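Local coordinates for sugar kinase, pfkB family (Thermotoga maritima, PDB 2AJR), which probably transfers a phosphate group from ATP to a phosphorylated sugar such as fructose 1-phosphate, as a member of the PfkB carbohydrate kinase family, at residues A[177-188]-A[198-208]; A[271-282]-A[293-304]. One frame throughout, in Å; residues are numbered along the deposited sequence.

Contact 1: residues A[177-188]-A[198-208]; sequences VFVFVEQTPRLL and PNVVKPDLRGN
The amide of Asn199 lies stacked on the ring of Phe178, the two planes 14° apart, with CB of Asn199 over one ring face, 3.5 Å from its centroid in a CH-pi contact. Asparagine suits this place because its flat end can also mimic a peptide group: OD1 of Asn199 accepts from N of Val179 at 2.7 Å, while its ND2 is held by Gln235. The parallel strand pairing takes over from there. Val200 N binds Val179 O, Val200 O receives Val181 N at 2.8 Å, and Lys202 N reaches Val181 O almost head-on. Branched residues suit such strands. Val200, its CG1 anti to the backbone N (chi1 180°), turns CG2 toward Phe178 and lies alongside Phe180, its CB 3.6 Å from Phe180 CD2; on the other face Val181 CG2 meets the ring of Pro198. Beyond the strands, Asp204 N still binds Gln183 O, though from above the carbonyl plane. Asp204 OD1 closes an Asx turn with Arg206 N, and Arg206 makes a long salt bridge to Glu182, whose other oxygen pairs with Lys53. Leu188 CD1 closes over Pro203 CB at 3.6 Å. This is a beta-alpha-beta unit: helix 185-193 links two neighbouring parallel strands, strand 149-153 continues the sheet beside 178-182, and helix 164-174 packs on Val179 and Val181.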
loop_
_atom_site.group_PDB
_atom_site.type_symbol
_atom_site.label_atom_id
_atom_site.label_comp_id
_atom_site.label_asym_id
_atom_site.label_seq_id
_atom_site.Cartn_x
_atom_site.Cartn_y
_atom_site.Cartn_z
ATOM N N VAL A 177 0.167 37.475 10.604
ATOM C CA VAL A 177 0.952 36.454 9.934
ATOM C C VAL A 177 0.467 36.294 8.487
ATOM O O VAL A 177 -0.731 36.183 8.207
ATOM C CB VAL A 177 0.906 35.130 10.675
ATOM C CG1 VAL A 177 1.699 34.082 9.925
ATOM C CG2 VAL A 177 1.459 35.313 12.087
ATOM N N PHE A 178 1.421 36.300 7.569
ATOM C CA PHE A 178 1.139 36.213 6.148
ATOM C C PHE A 178 0.715 34.775 5.840
ATOM O O PHE A 178 1.329 33.827 6.343
ATOM C CB PHE A 178 2.406 36.589 5.384
ATOM C CG PHE A 178 2.191 36.858 3.940
ATOM C CD1 PHE A 178 2.298 35.838 3.012
ATOM C CD2 PHE A 178 1.931 38.136 3.500
ATOM C CE1 PHE A 178 2.121 36.087 1.674
ATOM C CE2 PHE A 178 1.753 38.394 2.163
ATOM C CZ PHE A 178 1.842 37.370 1.247
ATOM N N VAL A 179 -0.333 34.611 5.040
ATOM C CA VAL A 179 -0.952 33.296 4.846
ATOM C C VAL A 179 -0.961 32.851 3.394
ATOM O O VAL A 179 -1.448 33.576 2.541
ATOM C CB VAL A 179 -2.435 33.297 5.311
ATOM C CG1 VAL A 179 -3.162 32.064 4.763
ATOM C CG2 VAL A 179 -2.540 33.392 6.834
ATOM N N PHE A 180 -0.442 31.647 3.143
ATOM C CA PHE A 180 -0.572 30.936 1.848
ATOM C C PHE A 180 -1.560 29.783 2.018
ATOM O O PHE A 180 -1.423 29.014 2.977
ATOM C CB PHE A 180 0.754 30.288 1.437
ATOM C CG PHE A 180 1.873 31.250 1.189
ATOM C CD1 PHE A 180 2.561 31.828 2.252
ATOM C CD2 PHE A 180 2.280 31.542 -0.110
ATOM C CE1 PHE A 180 3.624 32.705 2.023
ATOM C CE2 PHE A 180 3.348 32.413 -0.346
ATOM C CZ PHE A 180 4.018 32.997 0.726
ATOM N N VAL A 181 -2.517 29.624 1.101
ATOM C CA VAL A 181 -3.389 28.444 1.130
ATOM C C VAL A 181 -3.436 27.729 -0.211
ATOM O O VAL A 181 -3.573 28.369 -1.246
ATOM C CB VAL A 181 -4.828 28.807 1.541
ATOM C CG1 VAL A 181 -5.733 27.607 1.356
ATOM C CG2 VAL A 181 -4.874 29.293 2.979
ATOM N N GLU A 182 -3.318 26.400 -0.183
ATOM C CA GLU A 182 -3.620 25.547 -1.350
ATOM C C GLU A 182 -4.632 24.470 -0.941
ATOM O O GLU A 182 -4.268 23.510 -0.283
ATOM C CB GLU A 182 -2.345 24.902 -1.956
ATOM C CG GLU A 182 -2.632 24.020 -3.220
ATOM C CD GLU A 182 -1.403 23.280 -3.799
ATOM O OE1 GLU A 182 -0.452 22.946 -3.046
ATOM O OE2 GLU A 182 -1.402 23.028 -5.026
ATOM N N GLN A 183 -5.898 24.624 -1.321
ATOM C CA GLN A 183 -6.933 23.649 -0.959
ATOM C C GLN A 183 -7.987 23.538 -2.035
ATOM O O GLN A 183 -8.079 24.391 -2.894
ATOM C CB GLN A 183 -7.587 24.020 0.370
ATOM C CG GLN A 183 -6.630 23.845 1.541
ATOM C CD GLN A 183 -7.270 24.018 2.919
ATOM O OE1 GLN A 183 -7.915 25.023 3.198
ATOM N NE2 GLN A 183 -7.045 23.042 3.802
ATOM N N THR A 184 -8.788 22.483 -1.969
ATOM C CA THR A 184 -9.845 22.242 -2.934
ATOM C C THR A 184 -10.961 23.288 -2.773
ATOM O O THR A 184 -11.082 23.929 -1.717
ATOM C CB THR A 184 -10.429 20.809 -2.791
ATOM O OG1 THR A 184 -11.075 20.672 -1.514
ATOM C CG2 THR A 184 -9.317 19.743 -2.941
ATOM N N PRO A 185 -11.764 23.488 -3.831
ATOM C CA PRO A 185 -12.813 24.506 -3.817
ATOM C C PRO A 185 -13.718 24.448 -2.597
ATOM O O PRO A 185 -13.984 25.476 -1.971
ATOM C CB PRO A 185 -13.605 24.192 -5.083
ATOM C CG PRO A 185 -12.587 23.644 -5.995
ATOM C CD PRO A 185 -11.699 22.807 -5.135
ATOM N N ARG A 186 -14.169 23.246 -2.259
ATOM C CA ARG A 186 -15.109 23.057 -1.164
ATOM C C ARG A 186 -14.537 23.631 0.115
ATOM O O ARG A 186 -15.186 24.406 0.800
ATOM C CB ARG A 186 -15.421 21.571 -0.986
ATOM C CG ARG A 186 -16.754 21.322 -0.316
ATOM C CD ARG A 186 -17.485 20.111 -0.909
ATOM N NE ARG A 186 -18.543 19.641 -0.011
ATOM C CZ ARG A 186 -18.336 18.932 1.105
ATOM N NH1 ARG A 186 -17.101 18.589 1.490
ATOM N NH2 ARG A 186 -19.377 18.562 1.850
ATOM N N LEU A 187 -13.297 23.284 0.424
ATOM C CA LEU A 187 -12.655 23.869 1.589
ATOM C C LEU A 187 -12.406 25.386 1.421
ATOM O O LEU A 187 -12.578 26.136 2.383
ATOM C CB LEU A 187 -11.370 23.101 1.953
ATOM C CG LEU A 187 -11.535 21.581 2.164
ATOM C CD1 LEU A 187 -10.247 20.917 2.665
ATOM C CD2 LEU A 187 -12.672 21.249 3.110
ATOM N N LEU A 188 -12.043 25.849 0.225
ATOM C CA LEU A 188 -11.774 27.284 0.032
ATOM C C LEU A 188 -13.032 28.143 0.158
ATOM O O LEU A 188 -12.986 29.261 0.655
ATOM C CB LEU A 188 -11.127 27.563 -1.335
ATOM C CG LEU A 188 -9.659 27.189 -1.502
ATOM C CD1 LEU A 188 -9.176 27.575 -2.885
ATOM C CD2 LEU A 188 -8.818 27.876 -0.412
ATOM N N PRO A 198 -6.830 34.534 2.945
ATOM C CA PRO A 198 -5.444 34.247 2.616
ATOM C C PRO A 198 -4.782 35.365 1.826
ATOM O O PRO A 198 -5.430 36.000 1.022
ATOM C CB PRO A 198 -5.554 32.996 1.750
ATOM C CG PRO A 198 -6.838 32.400 2.117
ATOM C CD PRO A 198 -7.731 33.528 2.362
ATOM N N ASN A 199 -3.498 35.591 2.063
ATOM C CA ASN A 199 -2.727 36.532 1.267
ATOM C C ASN A 199 -2.456 35.998 -0.147
ATOM O O ASN A 199 -2.551 36.750 -1.130
ATOM C CB ASN A 199 -1.419 36.839 1.970
ATOM C CG ASN A 199 -1.641 37.499 3.294
ATOM O OD1 ASN A 199 -1.738 36.835 4.336
ATOM N ND2 ASN A 199 -1.787 38.816 3.264
ATOM N N VAL A 200 -2.114 34.708 -0.214
ATOM C CA VAL A 200 -1.831 33.990 -1.454
ATOM C C VAL A 200 -2.683 32.722 -1.500
ATOM O O VAL A 200 -2.604 31.890 -0.607
ATOM C CB VAL A 200 -0.355 33.544 -1.533
ATOM C CG1 VAL A 200 -0.107 32.794 -2.842
ATOM C CG2 VAL A 200 0.581 34.733 -1.390
ATOM N N VAL A 201 -3.507 32.590 -2.527
ATOM C CA VAL A 201 -4.355 31.412 -2.685
ATOM C C VAL A 201 -3.984 30.697 -3.983
ATOM O O VAL A 201 -3.753 31.329 -5.020
ATOM C CB VAL A 201 -5.875 31.764 -2.649
ATOM C CG1 VAL A 201 -6.289 32.715 -3.818
ATOM C CG2 VAL A 201 -6.706 30.500 -2.660
ATOM N N LYS A 202 -3.882 29.379 -3.910
ATOM C CA LYS A 202 -3.649 28.553 -5.091
ATOM C C LYS A 202 -4.612 27.376 -5.005
ATOM O O LYS A 202 -4.339 26.393 -4.346
ATOM C CB LYS A 202 -2.183 28.099 -5.164
ATOM C CG LYS A 202 -1.914 27.090 -6.248
ATOM C CD LYS A 202 -0.530 27.208 -6.821
ATOM C CE LYS A 202 -0.170 25.949 -7.617
ATOM N NZ LYS A 202 -1.055 25.788 -8.784
ATOM N N PRO A 203 -5.776 27.504 -5.627
ATOM C CA PRO A 203 -6.749 26.448 -5.478
ATOM C C PRO A 203 -6.283 25.155 -6.125
ATOM O O PRO A 203 -5.607 25.184 -7.153
ATOM C CB PRO A 203 -7.980 26.984 -6.206
ATOM C CG PRO A 203 -7.723 28.400 -6.433
ATOM C CD PRO A 203 -6.272 28.586 -6.487
ATOM N N ASP A 204 -6.637 24.046 -5.493
ATOM C CA ASP A 204 -6.367 22.730 -6.008
ATOM C C ASP A 204 -7.583 22.298 -6.803
ATOM O O ASP A 204 -8.616 21.985 -6.235
ATOM C CB ASP A 204 -6.129 21.760 -4.861
ATOM C CG ASP A 204 -5.897 20.341 -5.337
ATOM O OD1 ASP A 204 -5.723 20.116 -6.570
ATOM O OD2 ASP A 204 -5.873 19.453 -4.460
ATOM N N LEU A 205 -7.448 22.267 -8.120
ATOM C CA LEU A 205 -8.574 22.005 -8.975
ATOM C C LEU A 205 -8.601 20.590 -9.490
ATOM O O LEU A 205 -9.548 20.227 -10.184
ATOM C CB LEU A 205 -8.576 22.988 -10.128
ATOM C CG LEU A 205 -8.757 24.445 -9.712
ATOM C CD1 LEU A 205 -8.544 25.345 -10.915
ATOM C CD2 LEU A 205 -10.140 24.673 -9.074
ATOM N N ARG A 206 -7.611 19.778 -9.118
ATOM C CA ARG A 206 -7.554 18.379 -9.543
ATOM C C ARG A 206 -8.838 17.621 -9.252
ATOM O O ARG A 206 -9.266 17.507 -8.098
ATOM C CB ARG A 206 -6.380 17.632 -8.876
ATOM C CG ARG A 206 -5.215 17.353 -9.824
ATOM C CD ARG A 206 -3.891 17.070 -9.079
ATOM N NE ARG A 206 -3.247 18.313 -8.620
ATOM C CZ ARG A 206 -3.036 18.670 -7.346
ATOM N NH1 ARG A 206 -3.398 17.882 -6.320
ATOM N NH2 ARG A 206 -2.441 19.842 -7.094
ATOM N N GLY A 207 -9.429 17.079 -10.309
ATOM C CA GLY A 207 -10.630 16.250 -10.208
ATOM C C GLY A 207 -11.896 17.006 -9.855
ATOM O O GLY A 207 -12.862 16.403 -9.383
ATOM N N ASN A 208 -11.898 18.324 -10.078
ATOM C CA ASN A 208 -13.039 19.155 -9.706
ATOM C C ASN A 208 -14.125 19.169 -10.764
ATOM O O ASN A 208 -13.858 19.384 -11.935
ATOM C CB ASN A 208 -12.637 20.598 -9.416
ATOM C CG ASN A 208 -13.812 21.424 -8.920
ATOM O OD1 ASN A 208 -14.306 21.224 -7.810
ATOM N ND2 ASN A 208 -14.295 22.319 -9.755
#

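Contact 2: residues A[271-282]-A[293-304]; sequences AGDAYVAGMVYY and MAKFGFASALAA
Tyr275 lays one face of its ring flat against the backbone of the partner helix, with Gly297 C 3.5 Å above the ring centre and Phe298 N nearer the rim. Its CG is anti to the backbone N (chi1 -154°), which carries the ring across to a hole formed by Ala294, Gly297, Phe298 and Ala301. Ala301 CB meets Tyr275 CD2 at 3.6 Å, and the hydroxyl reaches the edge of the Phe298 ring in its plane. A leucine in place of Tyr275 would probably leave much of this hole unfilled and take away the flat surface against Gly297.

Glycine is needed where the helices press together: a CB on Gly297 would clash with Tyr275 CD1 and Met279 CG, and one on Gly278 would strike Ser300 OG. Ser300 is small and turns its hydroxyl back on its own helix, bonding to Phe296 O at 3.1 Å. Further along, alanines Ala271, Ala274 and Ala304 meet through their methyls, with Ala274 CB 3.9 Å from Ala304 CB.

The other end is filled by longer groups. The selenomethionines Met279 and Met293 cross at about a right angle, bringing their flexible ends together, while Met293 CG lies 3.5 Å from Tyr282 CD1. Phe296 points its ring edge at Gly278 C. Its plane lies 18° from that of Tyr281, but the rings are slid apart and barely overlap.

The axes of the two helical segments come within 7.0 Å and lie 143° apart, closer to antiparallel than to perpendicular, in a tight helical hairpin of the consecutive helices 271-286 and 290-304. Helix 53-63 packs against Val276, Ala277 and Val280, helix 315-319 against Phe296 and Ser300, and strand 254-259 against Tyr275 and Phe298.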
loop_
_atom_site.group_PDB
_atom_site.type_symbol
_atom_site.label_atom_id
_atom_site.label_comp_id
_atom_site.label_asym_id
_atom_site.label_seq_id
_atom_site.Cartn_x
_atom_site.Cartn_y
_atom_site.Cartn_z
ATOM N N ALA A 271 4.441 18.353 -7.486
ATOM C CA ALA A 271 4.867 19.556 -8.194
ATOM C C ALA A 271 4.225 20.823 -7.633
ATOM O O ALA A 271 4.856 21.891 -7.600
ATOM C CB ALA A 271 4.543 19.430 -9.699
ATOM N N GLY A 272 2.974 20.700 -7.203
ATOM C CA GLY A 272 2.203 21.832 -6.686
ATOM C C GLY A 272 2.704 22.370 -5.357
ATOM O O GLY A 272 2.541 23.560 -5.046
ATOM N N ASP A 273 3.312 21.487 -4.574
ATOM C CA ASP A 273 3.896 21.844 -3.283
ATOM C C ASP A 273 5.252 22.503 -3.501
ATOM O O ASP A 273 5.627 23.420 -2.775
ATOM C CB ASP A 273 3.985 20.587 -2.417
ATOM C CG ASP A 273 2.635 19.840 -2.358
ATOM O OD1 ASP A 273 1.579 20.514 -2.241
ATOM O OD2 ASP A 273 2.618 18.602 -2.464
ATOM N N ALA A 274 5.979 22.049 -4.516
ATOM C CA ALA A 274 7.175 22.773 -4.970
ATOM C C ALA A 274 6.789 24.183 -5.354
ATOM O O ALA A 274 7.439 25.109 -4.938
ATOM C CB ALA A 274 7.849 22.068 -6.153
ATOM N N TYR A 275 5.717 24.338 -6.135
ATOM C CA TYR A 275 5.201 25.656 -6.507
ATOM C C TYR A 275 5.033 26.529 -5.279
ATOM O O TYR A 275 5.566 27.633 -5.217
ATOM C CB TYR A 275 3.853 25.534 -7.217
ATOM C CG TYR A 275 3.543 26.683 -8.153
ATOM C CD1 TYR A 275 3.493 27.996 -7.692
ATOM C CD2 TYR A 275 3.295 26.452 -9.504
ATOM C CE1 TYR A 275 3.217 29.051 -8.552
ATOM C CE2 TYR A 275 3.008 27.499 -10.365
ATOM C CZ TYR A 275 2.977 28.794 -9.882
ATOM O OH TYR A 275 2.701 29.832 -10.724
ATOM N N VAL A 276 4.298 26.038 -4.288
ATOM C CA VAL A 276 4.038 26.840 -3.095
ATOM C C VAL A 276 5.330 27.143 -2.336
ATOM O O VAL A 276 5.545 28.278 -1.892
ATOM C CB VAL A 276 2.984 26.172 -2.185
ATOM C CG1 VAL A 276 2.896 26.882 -0.834
ATOM C CG2 VAL A 276 1.643 26.217 -2.877
ATOM N N ALA A 277 6.202 26.148 -2.215
ATOM C CA ALA A 277 7.474 26.325 -1.507
ATOM C C ALA A 277 8.336 27.407 -2.157
ATOM O O ALA A 277 8.993 28.191 -1.474
ATOM C CB ALA A 277 8.226 25.037 -1.463
ATOM N N GLY A 278 8.346 27.430 -3.484
ATOM C CA GLY A 278 9.075 28.443 -4.217
ATOM C C GLY A 278 8.551 29.817 -3.874
ATOM O O GLY A 278 9.324 30.722 -3.590
HETATM N N MSE A 279 7.231 29.966 -3.885
HETATM C CA MSE A 279 6.610 31.228 -3.530
HETATM C C MSE A 279 6.955 31.636 -2.111
HETATM O O MSE A 279 7.289 32.794 -1.872
HETATM C CB MSE A 279 5.095 31.159 -3.693
HETATM C CG MSE A 279 4.665 31.088 -5.125
HETATM SE SE MSE A 279 2.735 31.311 -5.363
HETATM C CE MSE A 279 2.676 33.195 -5.949
ATOM N N VAL A 280 6.880 30.695 -1.175
ATOM C CA VAL A 280 7.221 31.011 0.209
ATOM C C VAL A 280 8.663 31.522 0.269
ATOM O O VAL A 280 8.916 32.591 0.821
ATOM C CB VAL A 280 7.011 29.816 1.178
ATOM C CG1 VAL A 280 7.348 30.233 2.608
ATOM C CG2 VAL A 280 5.582 29.341 1.108
ATOM N N TYR A 281 9.587 30.788 -0.345
ATOM C CA TYR A 281 10.999 31.188 -0.413
ATOM C C TYR A 281 11.191 32.588 -1.005
ATOM O O TYR A 281 12.001 33.365 -0.499
ATOM C CB TYR A 281 11.804 30.177 -1.235
ATOM C CG TYR A 281 13.255 30.547 -1.467
ATOM C CD1 TYR A 281 14.237 30.176 -0.560
ATOM C CD2 TYR A 281 13.652 31.248 -2.605
ATOM C CE1 TYR A 281 15.580 30.504 -0.761
ATOM C CE2 TYR A 281 15.003 31.576 -2.819
ATOM C CZ TYR A 281 15.953 31.199 -1.889
ATOM O OH TYR A 281 17.274 31.507 -2.068
ATOM N N TYR A 282 10.474 32.897 -2.076
ATOM C CA TYR A 282 10.651 34.179 -2.744
ATOM C C TYR A 282 10.182 35.295 -1.837
ATOM O O TYR A 282 10.834 36.334 -1.730
ATOM C CB TYR A 282 9.873 34.256 -4.069
ATOM C CG TYR A 282 10.237 35.483 -4.892
ATOM C CD1 TYR A 282 9.722 36.743 -4.591
ATOM C CD2 TYR A 282 11.119 35.379 -5.961
ATOM C CE1 TYR A 282 10.087 37.871 -5.342
ATOM C CE2 TYR A 282 11.484 36.495 -6.719
ATOM C CZ TYR A 282 10.972 37.733 -6.410
ATOM O OH TYR A 282 11.349 38.807 -7.188
HETATM N N MSE A 293 6.931 36.248 -7.513
HETATM C CA MSE A 293 6.676 35.083 -6.663
HETATM C C MSE A 293 6.067 33.934 -7.426
HETATM O O MSE A 293 6.551 32.819 -7.326
HETATM C CB MSE A 293 5.704 35.404 -5.554
HETATM C CG MSE A 293 6.331 35.938 -4.307
HETATM SE SE MSE A 293 4.944 36.162 -2.962
HETATM C CE MSE A 293 3.916 34.637 -3.308
ATOM N N ALA A 294 4.988 34.201 -8.161
ATOM C CA ALA A 294 4.337 33.164 -8.962
ATOM C C ALA A 294 5.282 32.583 -10.023
ATOM O O ALA A 294 5.258 31.382 -10.280
ATOM C CB ALA A 294 3.083 33.700 -9.607
ATOM N N LYS A 295 6.115 33.436 -10.620
ATOM C CA LYS A 295 7.072 33.001 -11.647
ATOM C C LYS A 295 8.108 32.059 -11.074
ATOM O O LYS A 295 8.482 31.069 -11.704
ATOM C CB LYS A 295 7.785 34.203 -12.288
ATOM C CG LYS A 295 6.939 34.928 -13.356
ATOM C CD LYS A 295 7.471 36.319 -13.709
ATOM C CE LYS A 295 8.771 36.264 -14.518
ATOM N NZ LYS A 295 9.300 37.624 -14.818
ATOM N N PHE A 296 8.594 32.391 -9.886
ATOM C CA PHE A 296 9.565 31.552 -9.218
ATOM C C PHE A 296 8.893 30.244 -8.791
ATOM O O PHE A 296 9.494 29.172 -8.879
ATOM C CB PHE A 296 10.165 32.276 -8.011
ATOM C CG PHE A 296 11.332 31.555 -7.390
ATOM C CD1 PHE A 296 12.610 31.726 -7.886
ATOM C CD2 PHE A 296 11.149 30.713 -6.312
ATOM C CE1 PHE A 296 13.685 31.066 -7.321
ATOM C CE2 PHE A 296 12.215 30.057 -5.740
ATOM C CZ PHE A 296 13.489 30.229 -6.249
ATOM N N GLY A 297 7.642 30.336 -8.350
ATOM C CA GLY A 297 6.868 29.159 -8.001
ATOM C C GLY A 297 6.749 28.243 -9.198
ATOM O O GLY A 297 6.961 27.031 -9.081
ATOM N N PHE A 298 6.446 28.833 -10.356
ATOM C CA PHE A 298 6.240 28.074 -11.589
ATOM C C PHE A 298 7.532 27.370 -11.972
ATOM O O PHE A 298 7.508 26.211 -12.352
ATOM C CB PHE A 298 5.741 28.991 -12.728
ATOM C CG PHE A 298 5.143 28.249 -13.895
ATOM C CD1 PHE A 298 5.946 27.787 -14.930
ATOM C CD2 PHE A 298 3.781 28.001 -13.951
ATOM C CE1 PHE A 298 5.395 27.088 -15.998
ATOM C CE2 PHE A 298 3.221 27.308 -15.016
ATOM C CZ PHE A 298 4.027 26.855 -16.044
ATOM N N ALA A 299 8.656 28.067 -11.838
ATOM C CA ALA A 299 9.973 27.483 -12.094
ATOM C C ALA A 299 10.197 26.227 -11.248
ATOM O O ALA A 299 10.663 25.211 -11.764
ATOM C CB ALA A 299 11.066 28.501 -11.820
ATOM N N SER A 300 9.867 26.295 -9.957
ATOM C CA SER A 300 10.060 25.146 -9.067
ATOM C C SER A 300 9.191 23.972 -9.506
ATOM O O SER A 300 9.683 22.835 -9.605
ATOM C CB SER A 300 9.754 25.511 -7.609
ATOM O OG SER A 300 10.413 26.718 -7.234
ATOM N N ALA A 301 7.914 24.267 -9.781
ATOM C CA ALA A 301 6.977 23.264 -10.246
ATOM C C ALA A 301 7.572 22.547 -11.444
ATOM O O ALA A 301 7.579 21.322 -11.483
ATOM C CB ALA A 301 5.631 23.895 -10.603
ATOM N N LEU A 302 8.090 23.304 -12.409
ATOM C CA LEU A 302 8.671 22.698 -13.594
ATOM C C LEU A 302 9.810 21.800 -13.186
ATOM O O LEU A 302 9.930 20.695 -13.712
ATOM C CB LEU A 302 9.164 23.746 -14.614
ATOM C CG LEU A 302 8.064 24.361 -15.494
ATOM C CD1 LEU A 302 8.618 25.437 -16.381
ATOM C CD2 LEU A 302 7.337 23.297 -16.324
ATOM N N ALA A 303 10.643 22.278 -12.262
ATOM C CA ALA A 303 11.810 21.527 -11.807
ATOM C C ALA A 303 11.358 20.213 -11.183
ATOM O O ALA A 303 11.944 19.161 -11.440
ATOM C CB ALA A 303 12.613 22.338 -10.807
ATOM N N ALA A 304 10.289 20.263 -10.400
ATOM C CA ALA A 304 9.766 19.063 -9.763
ATOM C C ALA A 304 9.396 17.996 -10.783
ATOM O O ALA A 304 9.571 16.806 -10.523
ATOM C CB ALA A 304 8.570 19.393 -8.887
#

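Contact 1 builds part of the central sheet and contact 2 a helical hairpin beside it, their centres 15 Å apart. They touch at an apolar point, a cation-pi pair and a polar spot. Phe180 reaches the helices, its CE2 3.7 Å from CE of Met293, and Lys202 makes a cation-pi contact with Tyr275. At the polar spot, Glu182 OE1 lies 3.3 Å from Asp273 OD1; Lys53 forms salt bridges with both carboxylates. The bound magnesium ion lies closer to contact 2: Ala304, with His267, Arg307 and Glu309, forms its site, and the side chain of Ala304 is about 5 Å from the ion, against about 12 Å for that of Arg206.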